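PDB 6MEL: succinate--CoA ligase subunit alpha from Campylobacter jejuni, which forms the alpha subunit of a CoA ligase, joining a Rossmann-like CoA-binding domain to a CoA-ligase domain. Local coordinates for residues I12-T17 against G37-H42. Residues are numbered along the deposited sequence; the frame is centred on the assembly and turned at random.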
ATOM      1  N   ILE A  12      13.074   1.740 -24.743  1.00 41.72           N
ATOM      2  CA  ILE A  12      13.484   0.376 -24.534  1.00 40.33           C
ATOM      3  C   ILE A  12      12.613  -0.242 -23.452  1.00 41.97           C
ATOM      4  O   ILE A  12      12.108   0.456 -22.546  1.00 39.96           O
ATOM      5  CB  ILE A  12      14.965   0.273 -24.160  1.00 43.60           C
ATOM      6  CG1 ILE A  12      15.302   1.188 -22.991  1.00 45.95           C
ATOM      7  CG2 ILE A  12      15.836   0.560 -25.363  1.00 46.86           C
ATOM      8  CD1 ILE A  12      16.680   0.942 -22.432  1.00 53.45           C
ATOM      9  N   VAL A  13      12.496  -1.564 -23.507  1.00 38.07           N
ATOM     10  CA  VAL A  13      11.685  -2.303 -22.543  1.00 37.56           C
ATOM     11  C   VAL A  13      12.628  -3.173 -21.711  1.00 39.71           C
ATOM     12  O   VAL A  13      13.348  -3.994 -22.239  1.00 38.16           O
ATOM     13  CB  VAL A  13      10.636  -3.152 -23.275  1.00 38.27           C
ATOM     14  CG1 VAL A  13       9.790  -3.939 -22.309  1.00 40.24           C
ATOM     15  CG2 VAL A  13       9.771  -2.314 -24.214  1.00 39.62           C
ATOM     16  N   GLN A  14      12.605  -2.994 -20.388  1.00 37.98           N
ATOM     17  CA  GLN A  14      13.322  -3.898 -19.494  1.00 37.81           C
ATOM     18  C   GLN A  14      12.336  -5.016 -19.130  1.00 37.51           C
ATOM     19  O   GLN A  14      11.172  -4.754 -18.783  1.00 38.09           O
ATOM     20  CB  GLN A  14      13.909  -3.137 -18.307  1.00 37.95           C
ATOM     21  CG  GLN A  14      15.032  -2.174 -18.674  1.00 38.56           C
ATOM     22  CD  GLN A  14      15.417  -1.236 -17.562  1.00 37.22           C
ATOM     23  OE1 GLN A  14      15.205  -0.027 -17.656  1.00 37.90           O
ATOM     24  NE2 GLN A  14      15.996  -1.794 -16.503  1.00 36.96           N
ATOM     25  N   GLY A  15      12.789  -6.267 -19.271  1.00 37.53           N
ATOM     26  CA  GLY A  15      11.922  -7.444 -19.133  1.00 40.45           C
ATOM     27  C   GLY A  15      11.132  -7.720 -20.416  1.00 42.06           C
ATOM     28  O   GLY A  15      10.027  -8.252 -20.386  1.00 43.12           O
ATOM     29  N   PHE A  16      11.786  -7.484 -21.552  1.00 42.18           N
ATOM     30  CA  PHE A  16      11.166  -7.440 -22.860  1.00 42.71           C
ATOM     31  C   PHE A  16      10.599  -8.800 -23.289  1.00 44.31           C
ATOM     32  O   PHE A  16       9.637  -8.813 -24.000  1.00 46.09           O
ATOM     33  CB  PHE A  16      12.208  -6.966 -23.870  1.00 44.42           C
ATOM     34  CG  PHE A  16      11.750  -6.617 -25.260  1.00 43.07           C
ATOM     35  CD1 PHE A  16      10.516  -6.060 -25.511  1.00 42.50           C
ATOM     36  CD2 PHE A  16      12.627  -6.773 -26.325  1.00 46.14           C
ATOM     37  CE1 PHE A  16      10.148  -5.681 -26.792  1.00 43.58           C
ATOM     38  CE2 PHE A  16      12.264  -6.389 -27.603  1.00 46.51           C
ATOM     39  CZ  PHE A  16      11.021  -5.855 -27.838  1.00 43.73           C
ATOM     40  N   THR A  17      11.201  -9.927 -22.888  1.00 45.15           N
ATOM     41  CA  THR A  17      10.793 -11.213 -23.455  1.00 47.42           C
ATOM     42  C   THR A  17       9.814 -11.936 -22.543  1.00 46.28           C
ATOM     43  O   THR A  17       9.339 -12.947 -22.918  1.00 47.60           O
ATOM     44  CB  THR A  17      11.960 -12.156 -23.783  1.00 46.04           C
ATOM     45  OG1 THR A  17      12.742 -12.385 -22.618  1.00 47.67           O
ATOM     46  CG2 THR A  17      12.833 -11.620 -24.886  1.00 46.38           C
ATOM     47  N   GLY A  37      13.834  -1.468 -28.915  1.00 46.64           N
ATOM     48  CA  GLY A  37      14.638  -2.566 -28.358  1.00 47.70           C
ATOM     49  C   GLY A  37      14.240  -2.926 -26.942  1.00 46.32           C
ATOM     50  O   GLY A  37      13.369  -2.308 -26.304  1.00 44.53           O
ATOM     51  N   GLY A  38      14.880  -3.942 -26.411  1.00 43.36           N
ATOM     52  CA  GLY A  38      14.599  -4.327 -25.039  1.00 43.02           C
ATOM     53  C   GLY A  38      15.723  -5.129 -24.438  1.00 44.10           C
ATOM     54  O   GLY A  38      16.654  -5.545 -25.172  1.00 43.87           O
ATOM     55  N   ILE A  39      15.585  -5.400 -23.133  1.00 40.33           N
ATOM     56  CA  ILE A  39      16.587  -6.043 -22.342  1.00 39.60           C
ATOM     57  C   ILE A  39      16.011  -7.372 -21.833  1.00 41.55           C
ATOM     58  O   ILE A  39      14.925  -7.423 -21.303  1.00 43.16           O
ATOM     59  CB  ILE A  39      17.085  -5.110 -21.211  1.00 38.88           C
ATOM     60  CG1 ILE A  39      17.827  -3.878 -21.742  1.00 44.08           C
ATOM     61  CG2 ILE A  39      18.076  -5.829 -20.309  1.00 40.57           C
ATOM     62  CD1 ILE A  39      17.048  -2.885 -22.424  1.00 47.25           C
ATOM     63  N   THR A  40      16.790  -8.444 -21.974  1.00 39.41           N
ATOM     64  CA  THR A  40      16.649  -9.636 -21.170  1.00 41.46           C
ATOM     65  C   THR A  40      18.028 -10.263 -21.002  1.00 42.38           C
ATOM     66  O   THR A  40      18.629 -10.641 -21.991  1.00 45.08           O
ATOM     67  CB  THR A  40      15.683 -10.647 -21.797  1.00 45.73           C
ATOM     68  OG1 THR A  40      14.382 -10.056 -21.875  1.00 46.29           O
ATOM     69  CG2 THR A  40      15.598 -11.926 -20.987  1.00 45.90           C
ATOM     70  N   PRO A  41      18.575 -10.394 -19.774  1.00 42.91           N
ATOM     71  CA  PRO A  41      19.891 -11.011 -19.600  1.00 44.20           C
ATOM     72  C   PRO A  41      19.929 -12.394 -20.275  1.00 45.12           C
ATOM     73  O   PRO A  41      18.986 -13.157 -20.143  1.00 43.23           O
ATOM     74  CB  PRO A  41      20.040 -11.148 -18.083  1.00 43.19           C
ATOM     75  CG  PRO A  41      19.159 -10.031 -17.540  1.00 45.48           C
ATOM     76  CD  PRO A  41      17.959 -10.004 -18.486  1.00 42.79           C
ATOM     77  N   HIS A  42      21.012 -12.646 -21.022  1.00 48.14           N
ATOM     78  CA  HIS A  42      21.347 -13.914 -21.645  1.00 49.34           C
ATOM     79  C   HIS A  42      20.585 -14.089 -22.965  1.00 55.55           C
ATOM     80  O   HIS A  42      20.594 -15.166 -23.543  1.00 57.56           O
ATOM     81  CB  HIS A  42      21.091 -15.085 -20.692  1.00 50.88           C
ATOM     82  CG  HIS A  42      21.707 -14.884 -19.349  1.00 50.09           C
ATOM     83  ND1 HIS A  42      23.061 -14.650 -19.180  1.00 49.77           N
ATOM     84  CD2 HIS A  42      21.157 -14.873 -18.123  1.00 50.76           C
ATOM     85  CE1 HIS A  42      23.309 -14.479 -17.896  1.00 50.81           C
ATOM     86  NE2 HIS A  42      22.157 -14.617 -17.230  1.00 50.07           N
TER
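T40 carries OG1 anti to its own carbonyl carbon (chi1 -63°), and T17 holds OG1 between its backbone N and carbonyl carbon (chi1 57°); the two hydroxyls meet 2.9 Å apart, OG1 to OG1, with T17 as the donor. T40 OG1 in turn donates to I39 O, 2.7 Å away, coming in from the side of the carbonyl (C=O...donor angle 97°), and also takes a weak bond from T17 N. The same carbonyl also accepts F16 N at 3.1 Å in a nearly straight bond; F16 N and T40 OG1 reach it from the same face of its plane. G15 N adds a separate weak bond to I39 O. Further back, strands 10-14 and 34-39 run parallel, joined by V13 N to G37 O and by I39 N to V13 O at 2.8 Å. The F16 ring packs directly on the glycine backbone: G37 C sits over one face near the rim, and F16 CD2 comes within 3.4 Å of G38 CA. Beside Q14, I12 CD1 touches I39 CD1 at 3.8 Å, over helix 57-64. This is the first beta-alpha-beta unit of the Rossmann-like domain, with helix 19-31 as the crossover. The two hydroxyls form a donor chain ending on I39 O, tying the turn entering the helix to the end of the neighbouring strand and probably polarising the shared carbonyl.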